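Local coordinates for protein cadherin-5 (Gallus gallus, PDB 3PPE) that mediates calcium-dependent, homophilic adhesion between endothelial cells and may help organise their junctions, here represented by its two outermost extracellular cadherin domains, at residues N5-R10 with S88-K93; P16-V21 with D54-E59. One frame throughout, in Å; residues are numbered along the deposited sequence. Where two conformers were deposited one is given.

Contact 1 of 2, residues N5-R10 with S88-K93; sequences NRMHIR and SKFIIK
The guanidinium of Arg-6 has one face over Ile-91, whose CD1 stands 3.5 Å above the plane and off toward the rim. Asn-5 O lies close to that same plane and accepts from Arg-6 NH1, while Ile-91 N reaches this oxygen from the opposite face of the carbonyl plane, at 3.2 Å, so two donors grip one acceptor. The bend of Arg-6 at chi2 (-78°) puts CD beside Ile-91 CB. The Asn-5 amide meets Lys-89 O nearly in its own plane, with ND2 2.9 Å away and an almost straight bond (170°). At the edge of the Phe-90 ring lies Ser-88 O, and Met-7 approaches obliquely, its SD 5.1 Å from the ring centre in a Met-aromatic contact. Strands 6-10 and 88-93 run parallel, 15° apart, as the first and last strands of the EC1 beta-sandwich; Met-7 N donates to Ile-91 O (2.9 Å) and Met-7 O accepts from Lys-93 N (2.7 Å), and Ile-9 N continues the pairing to Lys-93 O. In the strand-swapped dimer, Trp-4 of the second subunit packs against Phe-90 and its NE1 hydrogen-bonds to Ser-88 OG. On the face bearing Arg-6, His-8 CD2 rests 3.5 Å from Lys-93 CB, and Lys-93 NZ forms a salt bridge with Glu-68, which probably tempers its repulsion from Arg-6 NE, 4.6 Å away.

Contact 2 of 2, residues P16-V21 with D54-E59; sequences PLPHHV and DIYAFE
Leu-17 sets CD2 against the backbone of Glu-59, 3.6 Å from its C, just before strand 19-21 pairs antiparallel with strand 54-57 in the three-stranded sheet of the EC1 sandwich. Pro-18, which follows a cis peptide bond, makes a CH-pi contact: CB sits over the centre of the Phe-58 ring, 3.6 Å from its centroid and 8° off the normal. His-19 and Ala-57 form a hydrogen-bonded pair, His-19 N to Ala-57 O at 2.8 Å and Ala-57 N to His-19 O at 2.7 Å. The His-19 ring is held at both nitrogens, ND1 by a water that donates to Glu-59 O, and NE2 by Ser-15 O. At His-20, CG is anti to the backbone N (chi1 -175°), and the ring turns its ND1 edge onto the face of Tyr-56, 3.5 Å from CZ, with the planes at 69°; His-20 CA lies over that same ring, a CH-pi contact. An alanine in place of Tyr-56 would probably leave the His-20 imidazole free to turn, with a gap where the phenol ring had lain. Val-21 N donates to Ile-55 O and, on the buried side, Val-21 CG2 comes to 3.8 Å from Ala-57 CB.

In the fold
From the N terminus the chain enters strand 6-10, then passes through 16-21, where strand 19-23 begins, and on to 54-59, where contact 2 closes a loop of 32 intervening residues. Only later does the chain return along 88-93 to close contact 1 over 77 residues, so contact 2 is nested inside it and the two do not cross. Contact 1 joins an edge strand to the four-stranded sheet; contact 2 joins two strands of the three-stranded one. The sheets meet in the core of EC1, where Ile-55 CD1 lies 3.7 Å from both Met-7 CE and Phe-90 CZ.

Contact 1 of 2, residues N5-R10 with S88-K93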
ATOM      1  N   ASN A   5      -3.177 -14.330  -0.683  1.00 15.36           N
ATOM      2  CA  ASN A   5      -4.465 -13.739  -0.242  1.00 16.27           C
ATOM      3  C   ASN A   5      -4.353 -12.948   1.059  1.00 15.98           C
ATOM      4  O   ASN A   5      -4.931 -13.305   2.072  1.00 16.10           O
ATOM      5  CB  ASN A   5      -5.591 -14.782  -0.165  1.00 15.32           C
ATOM      6  CG  ASN A   5      -5.299 -15.886   0.831  1.00 19.83           C
ATOM      7  OD1 ASN A   5      -4.134 -16.296   1.026  1.00 21.06           O
ATOM      8  ND2 ASN A   5      -6.361 -16.395   1.471  1.00 20.90           N
ATOM      9  N   ARG A   6      -3.585 -11.874   0.990  1.00 16.96           N
ATOM     10  CA  ARG A   6      -3.212 -11.062   2.116  1.00 17.28           C
ATOM     11  C   ARG A   6      -3.130  -9.603   1.659  1.00 16.84           C
ATOM     12  O   ARG A   6      -2.735  -9.320   0.527  1.00 15.52           O
ATOM     13  CB  ARG A   6      -1.810 -11.437   2.597  1.00 17.88           C
ATOM     14  CG  ARG A   6      -1.657 -12.801   3.224  1.00 22.50           C
ATOM     15  CD  ARG A   6      -2.165 -12.824   4.676  1.00 27.59           C
ATOM     16  NE  ARG A   6      -2.051 -14.148   5.282  1.00 27.64           N
ATOM     17  CZ  ARG A   6      -2.903 -15.164   5.086  1.00 29.62           C
ATOM     18  NH1 ARG A   6      -3.958 -15.031   4.276  1.00 25.82           N
ATOM     19  NH2 ARG A   6      -2.690 -16.331   5.715  1.00 25.85           N
ATOM     20  N   MET A   7      -3.483  -8.701   2.568  1.00 15.93           N
ATOM     21  CA  MET A   7      -3.201  -7.280   2.409  1.00 14.79           C
ATOM     22  C   MET A   7      -2.462  -6.873   3.677  1.00 14.74           C
ATOM     23  O   MET A   7      -2.583  -7.533   4.706  1.00 14.86           O
ATOM     24  CB  MET A   7      -4.497  -6.466   2.272  1.00 14.18           C
ATOM     25  CG  MET A   7      -5.354  -6.858   1.060  1.00 15.80           C
ATOM     26  SD  MET A   7      -6.711  -5.739   0.819  1.00 14.08           S
ATOM     27  CE  MET A   7      -7.531  -6.557  -0.548  1.00 12.65           C
ATOM     28  N   HIS A   8      -1.690  -5.791   3.596  1.00 14.49           N
ATOM     29  CA  HIS A   8      -0.878  -5.325   4.726  1.00 14.30           C
ATOM     30  C   HIS A   8      -1.073  -3.855   4.825  1.00 13.29           C
ATOM     31  O   HIS A   8      -1.056  -3.142   3.832  1.00 13.16           O
ATOM     32  CB  HIS A   8       0.630  -5.633   4.533  1.00 14.22           C
ATOM     33  CG  HIS A   8       0.899  -7.071   4.285  1.00 14.78           C
ATOM     34  ND1 HIS A   8       0.783  -7.636   3.027  1.00 14.86           N
ATOM     35  CD2 HIS A   8       1.189  -8.086   5.135  1.00 11.54           C
ATOM     36  CE1 HIS A   8       1.008  -8.937   3.109  1.00 13.11           C
ATOM     37  NE2 HIS A   8       1.254  -9.236   4.377  1.00 15.19           N
ATOM     38  N   ILE A   9      -1.278  -3.427   6.052  1.00 13.62           N
ATOM     39  CA  ILE A   9      -1.367  -2.006   6.379  0.50 12.81           C
ATOM     40  C   ILE A   9      -0.612  -1.741   7.686  1.00 13.77           C
ATOM     41  O   ILE A   9      -0.728  -2.477   8.651  1.00 12.94           O
ATOM     42  CB  ILE A   9      -2.832  -1.493   6.454  0.50 12.92           C
ATOM     43  CG1 ILE A   9      -2.868  -0.027   6.918  0.50 12.52           C
ATOM     44  CG2 ILE A   9      -3.723  -2.420   7.319  0.50 11.86           C
ATOM     45  CD1 ILE A   9      -4.189   0.697   6.701  0.50 10.38           C
ATOM     46  N   ARG A  10       0.198  -0.690   7.674  1.00 14.03           N
ATOM     47  CA  ARG A  10       0.999  -0.291   8.817  1.00 15.90           C
ATOM     48  C   ARG A  10       0.135   0.194   9.968  1.00 14.52           C
ATOM     49  O   ARG A  10      -0.854   0.890   9.753  1.00 15.59           O
ATOM     50  CB  ARG A  10       1.970   0.808   8.349  1.00 14.97           C
ATOM     51  CG  ARG A  10       3.262   0.892   9.159  1.00 19.49           C
ATOM     52  CD  ARG A  10       4.255   1.920   8.582  1.00 19.37           C
ATOM     53  NE  ARG A  10       3.865   3.319   8.815  1.00 31.15           N
ATOM     54  CZ  ARG A  10       3.452   4.190   7.884  1.00 34.13           C
ATOM     55  NH1 ARG A  10       3.339   3.833   6.598  1.00 37.44           N
ATOM     56  NH2 ARG A  10       3.136   5.438   8.247  1.00 35.42           N
ATOM     57  N   SER A  88     -14.113 -15.203  -1.539  1.00 14.99           N
ATOM     58  CA  SER A  88     -12.675 -15.457  -1.397  1.00 15.74           C
ATOM     59  C   SER A  88     -12.219 -14.921  -0.042  1.00 14.99           C
ATOM     60  O   SER A  88     -12.298 -13.720   0.210  1.00 13.04           O
ATOM     61  CB  SER A  88     -11.901 -14.785  -2.537  1.00 15.67           C
ATOM     62  OG  SER A  88     -10.520 -15.014  -2.404  1.00 19.82           O
ATOM     63  N   LYS A  89     -11.804 -15.826   0.841  1.00 14.78           N
ATOM     64  CA  LYS A  89     -11.238 -15.443   2.134  1.00 16.55           C
ATOM     65  C   LYS A  89      -9.842 -14.819   2.010  1.00 14.22           C
ATOM     66  O   LYS A  89      -8.997 -15.285   1.257  1.00 12.96           O
ATOM     67  CB  LYS A  89     -11.123 -16.672   3.053  1.00 17.00           C
ATOM     68  CG  LYS A  89     -12.442 -17.291   3.513  1.00 20.48           C
ATOM     69  CD  LYS A  89     -12.162 -18.404   4.569  1.00 21.38           C
ATOM     70  CE  LYS A  89     -12.108 -19.821   3.976  1.00 32.29           C
ATOM     71  NZ  LYS A  89     -13.345 -20.688   4.260  1.00 34.78           N
ATOM     72  N   PHE A  90      -9.577 -13.800   2.827  1.00 14.05           N
ATOM     73  CA  PHE A  90      -8.277 -13.165   2.842  1.00 12.85           C
ATOM     74  C   PHE A  90      -8.028 -12.581   4.220  1.00 13.82           C
ATOM     75  O   PHE A  90      -8.950 -12.467   5.050  1.00 13.59           O
ATOM     76  CB  PHE A  90      -8.123 -12.125   1.695  1.00 12.99           C
ATOM     77  CG  PHE A  90      -8.979 -10.872   1.841  1.00 12.79           C
ATOM     78  CD1 PHE A  90     -10.334 -10.882   1.504  1.00 12.17           C
ATOM     79  CD2 PHE A  90      -8.405  -9.685   2.286  1.00 12.24           C
ATOM     80  CE1 PHE A  90     -11.125  -9.727   1.634  1.00 10.58           C
ATOM     81  CE2 PHE A  90      -9.157  -8.529   2.420  1.00 11.81           C
ATOM     82  CZ  PHE A  90     -10.533  -8.538   2.112  1.00 10.58           C
ATOM     83  N   ILE A  91      -6.781 -12.209   4.473  1.00 13.03           N
ATOM     84  CA  ILE A  91      -6.444 -11.600   5.757  1.00 12.62           C
ATOM     85  C   ILE A  91      -5.813 -10.245   5.496  1.00 11.51           C
ATOM     86  O   ILE A  91      -4.965 -10.105   4.618  1.00 11.28           O
ATOM     87  CB  ILE A  91      -5.518 -12.537   6.603  1.00 11.72           C
ATOM     88  CG1 ILE A  91      -6.333 -13.761   7.076  1.00 14.01           C
ATOM     89  CG2 ILE A  91      -4.869 -11.772   7.779  1.00  9.44           C
ATOM     90  CD1 ILE A  91      -5.506 -14.984   7.699  1.00 14.72           C
ATOM     91  N   ILE A  92      -6.286  -9.243   6.230  1.00 11.21           N
ATOM     92  CA  ILE A  92      -5.626  -7.954   6.287  1.00 10.49           C
ATOM     93  C   ILE A  92      -4.692  -8.029   7.513  1.00 11.32           C
ATOM     94  O   ILE A  92      -5.159  -8.156   8.642  1.00 10.46           O
ATOM     95  CB  ILE A  92      -6.650  -6.771   6.433  1.00 10.29           C
ATOM     96  CG1 ILE A  92      -7.539  -6.621   5.162  1.00  6.94           C
ATOM     97  CG2 ILE A  92      -5.855  -5.471   6.662  1.00  7.58           C
ATOM     98  CD1 ILE A  92      -8.704  -5.620   5.350  1.00 10.08           C
ATOM     99  N   LYS A  93      -3.388  -7.954   7.268  1.00 13.15           N
ATOM    100  CA  LYS A  93      -2.345  -8.039   8.325  1.00 14.11           C
ATOM    101  C   LYS A  93      -1.947  -6.637   8.722  1.00 13.56           C
ATOM    102  O   LYS A  93      -1.726  -5.811   7.850  1.00 12.73           O
ATOM    103  CB  LYS A  93      -1.102  -8.723   7.748  1.00 14.81           C
ATOM    104  CG  LYS A  93      -1.297 -10.203   7.458  1.00 19.46           C
ATOM    105  CD  LYS A  93      -0.827 -11.061   8.637  1.00 23.61           C
ATOM    106  CE  LYS A  93      -1.129 -12.557   8.409  1.00 25.53           C
ATOM    107  NZ  LYS A  93      -0.804 -13.336   9.647  1.00 28.61           N
TER

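Contact 2 of 2, residues P16-V21 with D54-E59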
ATOM      1  N   PRO A  16      -3.566  11.805   7.270  1.00 20.46           N
ATOM      2  CA  PRO A  16      -5.029  11.916   7.223  1.00 19.25           C
ATOM      3  C   PRO A  16      -5.679  10.616   6.761  1.00 17.38           C
ATOM      4  O   PRO A  16      -5.265  10.045   5.752  1.00 17.38           O
ATOM      5  CB  PRO A  16      -5.259  13.018   6.185  1.00 20.21           C
ATOM      6  CG  PRO A  16      -4.035  13.858   6.259  1.00 22.15           C
ATOM      7  CD  PRO A  16      -2.904  12.912   6.558  1.00 21.04           C
ATOM      8  N   LEU A  17      -6.687  10.160   7.497  1.00 16.81           N
ATOM      9  CA  LEU A  17      -7.577   9.112   7.010  1.00 15.98           C
ATOM     10  C   LEU A  17      -8.311   9.556   5.746  1.00 15.94           C
ATOM     11  O   LEU A  17      -8.411  10.749   5.461  1.00 17.25           O
ATOM     12  CB  LEU A  17      -8.584   8.720   8.093  1.00 15.78           C
ATOM     13  CG  LEU A  17      -8.000   8.165   9.393  1.00 17.22           C
ATOM     14  CD1 LEU A  17      -8.896   8.505  10.574  1.00 14.78           C
ATOM     15  CD2 LEU A  17      -7.791   6.661   9.291  1.00 15.36           C
ATOM     16  N   PRO A  18      -8.823   8.586   4.995  1.00 15.64           N
ATOM     17  CA  PRO A  18      -8.566   7.171   5.285  1.00 14.57           C
ATOM     18  C   PRO A  18      -7.261   6.691   4.658  1.00 14.15           C
ATOM     19  O   PRO A  18      -6.604   7.453   3.946  1.00 13.86           O
ATOM     20  CB  PRO A  18      -9.755   6.465   4.627  1.00 14.97           C
ATOM     21  CG  PRO A  18     -10.154   7.369   3.516  1.00 14.47           C
ATOM     22  CD  PRO A  18      -9.905   8.765   4.011  1.00 14.88           C
ATOM     23  N   HIS A  19      -6.895   5.442   4.923  1.00 14.05           N
ATOM     24  CA  HIS A  19      -5.580   4.916   4.513  1.00 13.91           C
ATOM     25  C   HIS A  19      -5.712   3.694   3.630  1.00 13.53           C
ATOM     26  O   HIS A  19      -6.440   2.783   3.936  1.00 13.13           O
ATOM     27  CB  HIS A  19      -4.736   4.557   5.749  1.00 13.72           C
ATOM     28  CG  HIS A  19      -4.514   5.705   6.696  1.00 14.05           C
ATOM     29  ND1 HIS A  19      -4.580   5.554   8.062  1.00 12.65           N
ATOM     30  CD2 HIS A  19      -4.262   7.024   6.471  1.00 14.60           C
ATOM     31  CE1 HIS A  19      -4.355   6.720   8.646  1.00 13.34           C
ATOM     32  NE2 HIS A  19      -4.180   7.636   7.701  1.00 13.62           N
ATOM     33  N   HIS A  20      -4.974   3.675   2.545  1.00 14.78           N
ATOM     34  CA  HIS A  20      -5.101   2.625   1.561  1.00 15.56           C
ATOM     35  C   HIS A  20      -4.528   1.332   2.121  1.00 15.46           C
ATOM     36  O   HIS A  20      -3.381   1.304   2.613  1.00 15.12           O
ATOM     37  CB  HIS A  20      -4.375   2.987   0.270  1.00 15.54           C
ATOM     38  CG  HIS A  20      -4.578   1.978  -0.825  1.00 18.52           C
ATOM     39  ND1 HIS A  20      -5.786   1.805  -1.461  1.00 22.55           N
ATOM     40  CD2 HIS A  20      -3.742   1.067  -1.372  1.00 22.46           C
ATOM     41  CE1 HIS A  20      -5.677   0.871  -2.386  1.00 20.21           C
ATOM     42  NE2 HIS A  20      -4.451   0.397  -2.347  1.00 23.71           N
ATOM     43  N   VAL A  21      -5.347   0.280   2.059  1.00 14.86           N
ATOM     44  CA  VAL A  21      -4.990  -1.052   2.576  1.00 14.54           C
ATOM     45  C   VAL A  21      -4.457  -1.939   1.446  1.00 14.67           C
ATOM     46  O   VAL A  21      -3.424  -2.567   1.591  1.00 14.69           O
ATOM     47  CB  VAL A  21      -6.193  -1.749   3.270  1.00 14.40           C
ATOM     48  CG1 VAL A  21      -5.843  -3.228   3.660  1.00 14.28           C
ATOM     49  CG2 VAL A  21      -6.632  -0.948   4.510  1.00 13.98           C
ATOM     50  N   ASP A  54     -10.424  -1.416  -4.404  1.00 16.80           N
ATOM     51  CA  ASP A  54      -9.535  -0.841  -3.374  1.00 16.44           C
ATOM     52  C   ASP A  54     -10.226  -0.798  -2.019  1.00 15.33           C
ATOM     53  O   ASP A  54     -11.413  -0.455  -1.928  1.00 15.25           O
ATOM     54  CB  ASP A  54      -9.071   0.575  -3.742  1.00 16.57           C
ATOM     55  CG  ASP A  54      -8.105   0.597  -4.905  1.00 19.30           C
ATOM     56  OD1 ASP A  54      -8.579   0.942  -5.984  1.00 23.74           O
ATOM     57  OD2 ASP A  54      -6.896   0.263  -4.780  1.00 22.09           O
ATOM     58  N   ILE A  55      -9.480  -1.189  -0.995  1.00 13.43           N
ATOM     59  CA  ILE A  55      -9.951  -1.210   0.380  1.00 12.57           C
ATOM     60  C   ILE A  55      -9.148  -0.173   1.113  1.00 12.06           C
ATOM     61  O   ILE A  55      -7.931  -0.054   0.905  1.00 11.18           O
ATOM     62  CB  ILE A  55      -9.773  -2.609   1.035  1.00 12.64           C
ATOM     63  CG1 ILE A  55     -10.640  -3.630   0.286  1.00 13.13           C
ATOM     64  CG2 ILE A  55     -10.129  -2.566   2.554  1.00 11.24           C
ATOM     65  CD1 ILE A  55     -10.612  -5.020   0.912  1.00 14.19           C
ATOM     66  N   TYR A  56      -9.855   0.627   1.895  1.00 12.23           N
ATOM     67  CA  TYR A  56      -9.255   1.656   2.732  1.00 13.19           C
ATOM     68  C   TYR A  56      -9.610   1.411   4.176  1.00 12.44           C
ATOM     69  O   TYR A  56     -10.651   0.815   4.455  1.00 12.84           O
ATOM     70  CB  TYR A  56      -9.758   3.040   2.306  1.00 14.30           C
ATOM     71  CG  TYR A  56      -9.024   3.605   1.117  1.00 15.18           C
ATOM     72  CD1 TYR A  56      -9.337   3.202  -0.168  1.00 17.48           C
ATOM     73  CD2 TYR A  56      -8.044   4.573   1.278  1.00 15.93           C
ATOM     74  CE1 TYR A  56      -8.665   3.719  -1.267  1.00 18.34           C
ATOM     75  CE2 TYR A  56      -7.375   5.104   0.188  1.00 16.19           C
ATOM     76  CZ  TYR A  56      -7.673   4.667  -1.068  1.00 17.88           C
ATOM     77  OH  TYR A  56      -7.005   5.216  -2.151  1.00 20.77           O
ATOM     78  N   ALA A  57      -8.746   1.875   5.077  1.00 11.33           N
ATOM     79  CA  ALA A  57      -8.989   1.837   6.516  1.00 11.30           C
ATOM     80  C   ALA A  57      -9.426   3.217   6.996  1.00 11.39           C
ATOM     81  O   ALA A  57      -8.821   4.230   6.630  1.00 10.37           O
ATOM     82  CB  ALA A  57      -7.676   1.419   7.278  1.00 11.69           C
ATOM     83  N   PHE A  58     -10.430   3.229   7.872  1.00 12.53           N
ATOM     84  CA  PHE A  58     -11.078   4.473   8.325  1.00 14.27           C
ATOM     85  C   PHE A  58     -10.843   4.774   9.809  1.00 15.34           C
ATOM     86  O   PHE A  58     -11.452   5.679  10.374  1.00 14.82           O
ATOM     87  CB  PHE A  58     -12.574   4.467   7.969  1.00 12.38           C
ATOM     88  CG  PHE A  58     -12.819   4.720   6.517  1.00 14.44           C
ATOM     89  CD1 PHE A  58     -12.569   3.727   5.575  1.00 13.07           C
ATOM     90  CD2 PHE A  58     -13.245   5.963   6.070  1.00 12.50           C
ATOM     91  CE1 PHE A  58     -12.756   3.968   4.219  1.00 15.41           C
ATOM     92  CE2 PHE A  58     -13.442   6.195   4.709  1.00 15.84           C
ATOM     93  CZ  PHE A  58     -13.197   5.197   3.788  1.00 14.09           C
ATOM     94  N   GLU A  59      -9.950   3.984  10.410  1.00 16.62           N
ATOM     95  CA  GLU A  59      -9.406   4.249  11.728  1.00 17.60           C
ATOM     96  C   GLU A  59      -7.930   3.978  11.672  1.00 17.56           C
ATOM     97  O   GLU A  59      -7.458   3.170  10.863  1.00 17.42           O
ATOM     98  CB  GLU A  59      -9.972   3.299  12.783  1.00 18.55           C
ATOM     99  CG  GLU A  59     -11.436   3.447  13.007  1.00 22.01           C
ATOM    100  CD  GLU A  59     -11.922   2.554  14.094  1.00 24.84           C
ATOM    101  OE1 GLU A  59     -13.149   2.504  14.256  1.00 31.36           O
ATOM    102  OE2 GLU A  59     -11.100   1.904  14.773  1.00 25.58           O
TER
HETATM  103  O   HOH W   1      -4.980   3.023   9.289  1.00 12.03           O